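Telomerase reverse transcriptase (Candida albicans SC5314, PDB 6ZDQ) probably extends chromosome ends as the reverse transcriptase subunit of telomerase, copying a template within the enzyme's RNA into telomeric DNA repeats. Local coordinates at residues 174-182 with 192-200. Numbering follows the deposited sequence.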
ATOM      1  N   LEU A 174      -8.413  -4.611 -20.863  1.00 90.51           N
ATOM      2  CA  LEU A 174      -7.696  -5.377 -19.846  1.00 86.96           C
ATOM      3  C   LEU A 174      -8.647  -6.257 -19.042  1.00 96.24           C
ATOM      4  O   LEU A 174      -8.364  -7.436 -18.799  1.00 82.63           O
ATOM      5  CB  LEU A 174      -6.934  -4.428 -18.922  1.00 84.74           C
ATOM      6  CG  LEU A 174      -5.846  -3.577 -19.573  1.00 79.89           C
ATOM      7  CD1 LEU A 174      -5.346  -2.545 -18.584  1.00107.90           C
ATOM      8  CD2 LEU A 174      -4.704  -4.452 -20.060  1.00 93.35           C
ATOM      9  N   ARG A 175      -9.778  -5.693 -18.607  1.00 87.08           N
ATOM     10  CA  ARG A 175     -10.732  -6.455 -17.808  1.00 83.30           C
ATOM     11  C   ARG A 175     -11.321  -7.623 -18.589  1.00 92.07           C
ATOM     12  O   ARG A 175     -11.641  -8.662 -18.002  1.00 96.35           O
ATOM     13  CB  ARG A 175     -11.851  -5.541 -17.308  1.00 98.99           C
ATOM     14  CG  ARG A 175     -11.364  -4.258 -16.661  1.00123.02           C
ATOM     15  CD  ARG A 175     -12.517  -3.313 -16.362  1.00113.37           C
ATOM     16  NE  ARG A 175     -12.054  -1.946 -16.138  1.00125.17           N
ATOM     17  CZ  ARG A 175     -11.620  -1.486 -14.970  1.00130.61           C
ATOM     18  NH1 ARG A 175     -11.589  -2.284 -13.911  1.00134.31           N
ATOM     19  NH2 ARG A 175     -11.216  -0.228 -14.860  1.00103.40           N
ATOM     20  N   SER A 176     -11.481  -7.466 -19.906  1.00107.17           N
ATOM     21  CA  SER A 176     -12.103  -8.513 -20.713  1.00115.58           C
ATOM     22  C   SER A 176     -11.277  -9.795 -20.704  1.00101.53           C
ATOM     23  O   SER A 176     -11.832 -10.899 -20.736  1.00101.10           O
ATOM     24  CB  SER A 176     -12.304  -8.021 -22.146  1.00110.78           C
ATOM     25  OG  SER A 176     -13.133  -6.872 -22.181  1.00125.99           O
ATOM     26  N   PHE A 177      -9.952  -9.670 -20.667  1.00108.19           N
ATOM     27  CA  PHE A 177      -9.066 -10.825 -20.746  1.00 97.69           C
ATOM     28  C   PHE A 177      -8.386 -11.181 -19.433  1.00 85.68           C
ATOM     29  O   PHE A 177      -8.141 -12.364 -19.186  1.00 99.35           O
ATOM     30  CB  PHE A 177      -7.987 -10.591 -21.812  1.00 90.86           C
ATOM     31  CG  PHE A 177      -8.537 -10.394 -23.198  1.00 96.64           C
ATOM     32  CD1 PHE A 177      -8.764 -11.480 -24.027  1.00 86.14           C
ATOM     33  CD2 PHE A 177      -8.823  -9.124 -23.671  1.00 95.32           C
ATOM     34  CE1 PHE A 177      -9.267 -11.302 -25.301  1.00 86.33           C
ATOM     35  CE2 PHE A 177      -9.327  -8.941 -24.946  1.00 84.83           C
ATOM     36  CZ  PHE A 177      -9.549 -10.033 -25.761  1.00 85.10           C
ATOM     37  N   TRP A 178      -8.087 -10.206 -18.577  1.00103.10           N
ATOM     38  CA  TRP A 178      -7.323 -10.460 -17.365  1.00103.13           C
ATOM     39  C   TRP A 178      -8.040  -9.897 -16.149  1.00100.85           C
ATOM     40  O   TRP A 178      -8.675  -8.840 -16.221  1.00 87.01           O
ATOM     41  CB  TRP A 178      -5.919  -9.848 -17.448  1.00 84.48           C
ATOM     42  CG  TRP A 178      -5.065 -10.412 -18.540  1.00 94.56           C
ATOM     43  CD1 TRP A 178      -4.364 -11.583 -18.513  1.00 86.01           C
ATOM     44  CD2 TRP A 178      -4.810  -9.821 -19.819  1.00 90.17           C
ATOM     45  NE1 TRP A 178      -3.692 -11.759 -19.699  1.00 86.13           N
ATOM     46  CE2 TRP A 178      -3.950 -10.691 -20.517  1.00 84.82           C
ATOM     47  CE3 TRP A 178      -5.229  -8.640 -20.441  1.00 95.80           C
ATOM     48  CZ2 TRP A 178      -3.501 -10.418 -21.807  1.00 88.29           C
ATOM     49  CZ3 TRP A 178      -4.782  -8.373 -21.722  1.00111.42           C
ATOM     50  CH2 TRP A 178      -3.927  -9.257 -22.390  1.00 90.86           C
ATOM     51  N   TYR A 179      -7.939 -10.619 -15.034  1.00 86.76           N
ATOM     52  CA  TYR A 179      -8.345 -10.106 -13.731  1.00106.24           C
ATOM     53  C   TYR A 179      -7.136  -9.412 -13.112  1.00109.52           C
ATOM     54  O   TYR A 179      -6.155 -10.068 -12.746  1.00104.24           O
ATOM     55  CB  TYR A 179      -8.857 -11.231 -12.834  1.00100.28           C
ATOM     56  CG  TYR A 179      -9.194 -10.787 -11.425  1.00107.52           C
ATOM     57  CD1 TYR A 179     -10.455 -10.299 -11.111  1.00113.20           C
ATOM     58  CD2 TYR A 179      -8.247 -10.859 -10.409  1.00101.85           C
ATOM     59  CE1 TYR A 179     -10.765  -9.893  -9.824  1.00104.71           C
ATOM     60  CE2 TYR A 179      -8.547 -10.453  -9.123  1.00 99.18           C
ATOM     61  CZ  TYR A 179      -9.807  -9.973  -8.835  1.00105.06           C
ATOM     62  OH  TYR A 179     -10.107  -9.571  -7.554  1.00113.96           O
ATOM     63  N   ILE A 180      -7.205  -8.091 -12.996  1.00 86.07           N
ATOM     64  CA  ILE A 180      -6.089  -7.296 -12.501  1.00 85.66           C
ATOM     65  C   ILE A 180      -6.249  -7.110 -10.999  1.00101.36           C
ATOM     66  O   ILE A 180      -7.302  -6.663 -10.528  1.00114.49           O
ATOM     67  CB  ILE A 180      -6.014  -5.940 -13.222  1.00 83.86           C
ATOM     68  CG1 ILE A 180      -6.131  -6.124 -14.737  1.00 88.77           C
ATOM     69  CG2 ILE A 180      -4.716  -5.232 -12.886  1.00 83.91           C
ATOM     70  CD1 ILE A 180      -7.515  -5.841 -15.290  1.00 88.85           C
ATOM     71  N   THR A 181      -5.207  -7.452 -10.243  1.00 98.14           N
ATOM     72  CA  THR A 181      -5.242  -7.339  -8.793  1.00103.81           C
ATOM     73  C   THR A 181      -3.869  -6.931  -8.278  1.00110.46           C
ATOM     74  O   THR A 181      -2.846  -7.143  -8.933  1.00112.35           O
ATOM     75  CB  THR A 181      -5.677  -8.653  -8.128  1.00106.08           C
ATOM     76  OG1 THR A 181      -5.680  -8.491  -6.703  1.00110.32           O
ATOM     77  CG2 THR A 181      -4.730  -9.785  -8.504  1.00 94.76           C
ATOM     78  N   GLU A 182      -3.866  -6.338  -7.088  1.00 90.51           N
ATOM     79  CA  GLU A 182      -2.625  -5.960  -6.431  1.00 89.95           C
ATOM     80  C   GLU A 182      -2.028  -7.152  -5.694  1.00 91.29           C
ATOM     81  O   GLU A 182      -2.744  -8.020  -5.188  1.00 91.72           O
ATOM     82  CB  GLU A 182      -2.863  -4.813  -5.446  1.00 93.58           C
ATOM     83  CG  GLU A 182      -3.256  -3.496  -6.093  1.00124.48           C
ATOM     84  CD  GLU A 182      -3.615  -2.432  -5.072  1.00139.05           C
ATOM     85  OE1 GLU A 182      -4.501  -2.690  -4.231  1.00140.84           O
ATOM     86  OE2 GLU A 182      -3.005  -1.343  -5.105  1.00139.18           O
ATOM     87  N   ASN A 192      -0.556  -8.009 -10.850  1.00 91.14           N
ATOM     88  CA  ASN A 192      -0.602  -9.351 -11.416  1.00 89.08           C
ATOM     89  C   ASN A 192      -1.789  -9.453 -12.363  1.00102.09           C
ATOM     90  O   ASN A 192      -2.916  -9.111 -11.991  1.00 91.43           O
ATOM     91  CB  ASN A 192      -0.710 -10.413 -10.321  1.00 90.00           C
ATOM     92  CG  ASN A 192       0.588 -10.611  -9.568  1.00 91.60           C
ATOM     93  OD1 ASN A 192       1.659 -10.224 -10.037  1.00 97.57           O
ATOM     94  ND2 ASN A 192       0.502 -11.228  -8.396  1.00 92.86           N
ATOM     95  N   TYR A 193      -1.531  -9.922 -13.581  1.00101.70           N
ATOM     96  CA  TYR A 193      -2.551 -10.058 -14.618  1.00 86.35           C
ATOM     97  C   TYR A 193      -2.852 -11.544 -14.797  1.00 88.43           C
ATOM     98  O   TYR A 193      -2.190 -12.241 -15.567  1.00109.98           O
ATOM     99  CB  TYR A 193      -2.090  -9.414 -15.922  1.00 85.45           C
ATOM    100  CG  TYR A 193      -1.927  -7.914 -15.836  1.00 96.15           C
ATOM    101  CD1 TYR A 193      -0.745  -7.349 -15.372  1.00 91.66           C
ATOM    102  CD2 TYR A 193      -2.955  -7.061 -16.218  1.00 93.12           C
ATOM    103  CE1 TYR A 193      -0.592  -5.978 -15.291  1.00 84.23           C
ATOM    104  CE2 TYR A 193      -2.811  -5.690 -16.140  1.00 88.10           C
ATOM    105  CZ  TYR A 193      -1.629  -5.153 -15.676  1.00 86.97           C
ATOM    106  OH  TYR A 193      -1.482  -3.787 -15.597  1.00 86.48           O
ATOM    107  N   PHE A 194      -3.860 -12.025 -14.079  1.00 87.90           N
ATOM    108  CA  PHE A 194      -4.287 -13.416 -14.204  1.00 96.50           C
ATOM    109  C   PHE A 194      -5.329 -13.540 -15.309  1.00104.13           C
ATOM    110  O   PHE A 194      -6.291 -12.765 -15.331  1.00115.77           O
ATOM    111  CB  PHE A 194      -4.866 -13.929 -12.891  1.00 90.08           C
ATOM    112  CG  PHE A 194      -3.838 -14.131 -11.817  1.00106.15           C
ATOM    113  CD1 PHE A 194      -3.114 -15.309 -11.751  1.00107.29           C
ATOM    114  CD2 PHE A 194      -3.593 -13.145 -10.877  1.00 96.73           C
ATOM    115  CE1 PHE A 194      -2.164 -15.500 -10.766  1.00119.47           C
ATOM    116  CE2 PHE A 194      -2.645 -13.333  -9.887  1.00102.49           C
ATOM    117  CZ  PHE A 194      -1.930 -14.512  -9.834  1.00101.85           C
ATOM    118  N   PRO A 195      -5.161 -14.475 -16.246  1.00102.45           N
ATOM    119  CA  PRO A 195      -6.173 -14.663 -17.292  1.00105.96           C
ATOM    120  C   PRO A 195      -7.547 -14.926 -16.693  1.00 94.40           C
ATOM    121  O   PRO A 195      -7.688 -15.656 -15.711  1.00 99.54           O
ATOM    122  CB  PRO A 195      -5.654 -15.877 -18.069  1.00 91.18           C
ATOM    123  CG  PRO A 195      -4.176 -15.842 -17.858  1.00 91.37           C
ATOM    124  CD  PRO A 195      -3.988 -15.341 -16.450  1.00103.38           C
ATOM    125  N   GLN A 196      -8.567 -14.317 -17.306  1.00 91.58           N
ATOM    126  CA  GLN A 196      -9.903 -14.323 -16.720  1.00 94.43           C
ATOM    127  C   GLN A 196     -10.452 -15.739 -16.579  1.00103.15           C
ATOM    128  O   GLN A 196     -11.025 -16.086 -15.540  1.00127.76           O
ATOM    129  CB  GLN A 196     -10.845 -13.462 -17.561  1.00 89.28           C
ATOM    130  CG  GLN A 196     -12.083 -12.990 -16.816  1.00 96.66           C
ATOM    131  CD  GLN A 196     -11.757 -12.007 -15.707  1.00 97.87           C
ATOM    132  OE1 GLN A 196     -12.136 -12.208 -14.553  1.00129.07           O
ATOM    133  NE2 GLN A 196     -11.058 -10.933 -16.053  1.00 87.12           N
ATOM    134  N   TYR A 197     -10.299 -16.569 -17.615  1.00 99.62           N
ATOM    135  CA  TYR A 197     -10.791 -17.940 -17.524  1.00115.76           C
ATOM    136  C   TYR A 197     -10.026 -18.745 -16.480  1.00112.89           C
ATOM    137  O   TYR A 197     -10.610 -19.605 -15.813  1.00126.49           O
ATOM    138  CB  TYR A 197     -10.725 -18.624 -18.892  1.00 96.33           C
ATOM    139  CG  TYR A 197      -9.332 -18.993 -19.345  1.00 96.45           C
ATOM    140  CD1 TYR A 197      -8.471 -18.035 -19.861  1.00114.39           C
ATOM    141  CD2 TYR A 197      -8.886 -20.306 -19.272  1.00 98.59           C
ATOM    142  CE1 TYR A 197      -7.197 -18.373 -20.281  1.00125.81           C
ATOM    143  CE2 TYR A 197      -7.617 -20.653 -19.690  1.00105.91           C
ATOM    144  CZ  TYR A 197      -6.776 -19.683 -20.193  1.00114.67           C
ATOM    145  OH  TYR A 197      -5.509 -20.023 -20.609  1.00102.81           O
ATOM    146  N   LEU A 198      -8.723 -18.487 -16.324  1.00118.66           N
ATOM    147  CA  LEU A 198      -7.951 -19.182 -15.299  1.00107.60           C
ATOM    148  C   LEU A 198      -8.332 -18.714 -13.900  1.00123.72           C
ATOM    149  O   LEU A 198      -8.362 -19.514 -12.959  1.00127.12           O
ATOM    150  CB  LEU A 198      -6.454 -18.979 -15.539  1.00111.57           C
ATOM    151  CG  LEU A 198      -5.831 -19.731 -16.715  1.00111.59           C
ATOM    152  CD1 LEU A 198      -4.347 -19.412 -16.828  1.00112.62           C
ATOM    153  CD2 LEU A 198      -6.049 -21.225 -16.560  1.00131.34           C
ATOM    154  N   TRP A 199      -8.620 -17.417 -13.744  1.00120.43           N
ATOM    155  CA  TRP A 199      -8.900 -16.868 -12.418  1.00 97.59           C
ATOM    156  C   TRP A 199     -10.150 -17.484 -11.803  1.00112.52           C
ATOM    157  O   TRP A 199     -10.170 -17.790 -10.606  1.00113.29           O
ATOM    158  CB  TRP A 199      -9.039 -15.347 -12.491  1.00105.29           C
ATOM    159  CG  TRP A 199      -9.524 -14.737 -11.206  1.00126.29           C
ATOM    160  CD1 TRP A 199     -10.804 -14.367 -10.905  1.00117.61           C
ATOM    161  CD2 TRP A 199      -8.738 -14.442 -10.044  1.00 99.24           C
ATOM    162  NE1 TRP A 199     -10.861 -13.855  -9.632  1.00 92.02           N
ATOM    163  CE2 TRP A 199      -9.607 -13.890  -9.082  1.00100.58           C
ATOM    164  CE3 TRP A 199      -7.384 -14.588  -9.726  1.00102.75           C
ATOM    165  CZ2 TRP A 199      -9.166 -13.484  -7.824  1.00124.52           C
ATOM    166  CZ3 TRP A 199      -6.948 -14.183  -8.476  1.00105.70           C
ATOM    167  CH2 TRP A 199      -7.836 -13.638  -7.540  1.00120.97           C
ATOM    168  N   LYS A 200     -11.207 -17.660 -12.601  1.00110.29           N
ATOM    169  CA  LYS A 200     -12.445 -18.230 -12.075  1.00101.09           C
ATOM    170  C   LYS A 200     -12.221 -19.629 -11.512  1.00109.53           C
ATOM    171  O   LYS A 200     -12.850 -20.012 -10.518  1.00100.10           O
ATOM    172  CB  LYS A 200     -13.519 -18.248 -13.164  1.00114.05           C
ATOM    173  CG  LYS A 200     -14.041 -16.868 -13.533  1.00124.92           C
ATOM    174  CD  LYS A 200     -15.069 -16.949 -14.652  1.00146.47           C
ATOM    175  CE  LYS A 200     -15.678 -15.587 -14.943  1.00126.65           C
ATOM    176  NZ  LYS A 200     -14.643 -14.573 -15.289  1.00121.45           N
TER
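Strand 178-182 and residues 192-195 of strand 191-195 pair antiparallel, the axes of these short segments at 152°, with Tyr179 opposite Phe194 and Thr181 opposite Asn192 as hydrogen-bonded pairs. They form a two-stranded beta hairpin in the telomerase RNA-binding domain, set between two helices: one runs straight into Trp178, the other starts right after Pro195. Tyr179 N gives its hydrogen to Phe194 O at 2.7 Å, and Asn192 N meets Thr181 O at 3.1 Å, almost straight. Beyond the last pair, one more backbone bond joins the helices: Gln196 N, at the start of its own, donates to Phe177 O (2.7 Å).

On the face of Tyr179 and Phe194, the Tyr179 ring lies flat on the Trp199 indole, its centroid 3.9 Å from that of the five-membered ring and the planes 11° apart. In both residues CG lies anti to the backbone N, which brings the rings together, and Leu234 of strand 229-236 also packs on Trp199. On the other face Ile180 CG1 comes obliquely against CD2 and CE2 of the Tyr193 ring, with CG2 near CE2, while Ile77 of helix 77-91 touches that tyrosine too. Trp178 turns the edge of its indole to the opposite strand, CD1 lying 3.8 Å from Pro195 N. Gln196 bends at chi2 (67°), bringing its amide to the junction of helix 148-177 and strand 178-182, with NE2 3.0 Å from Arg175 O and 3.2 Å from Trp178 O.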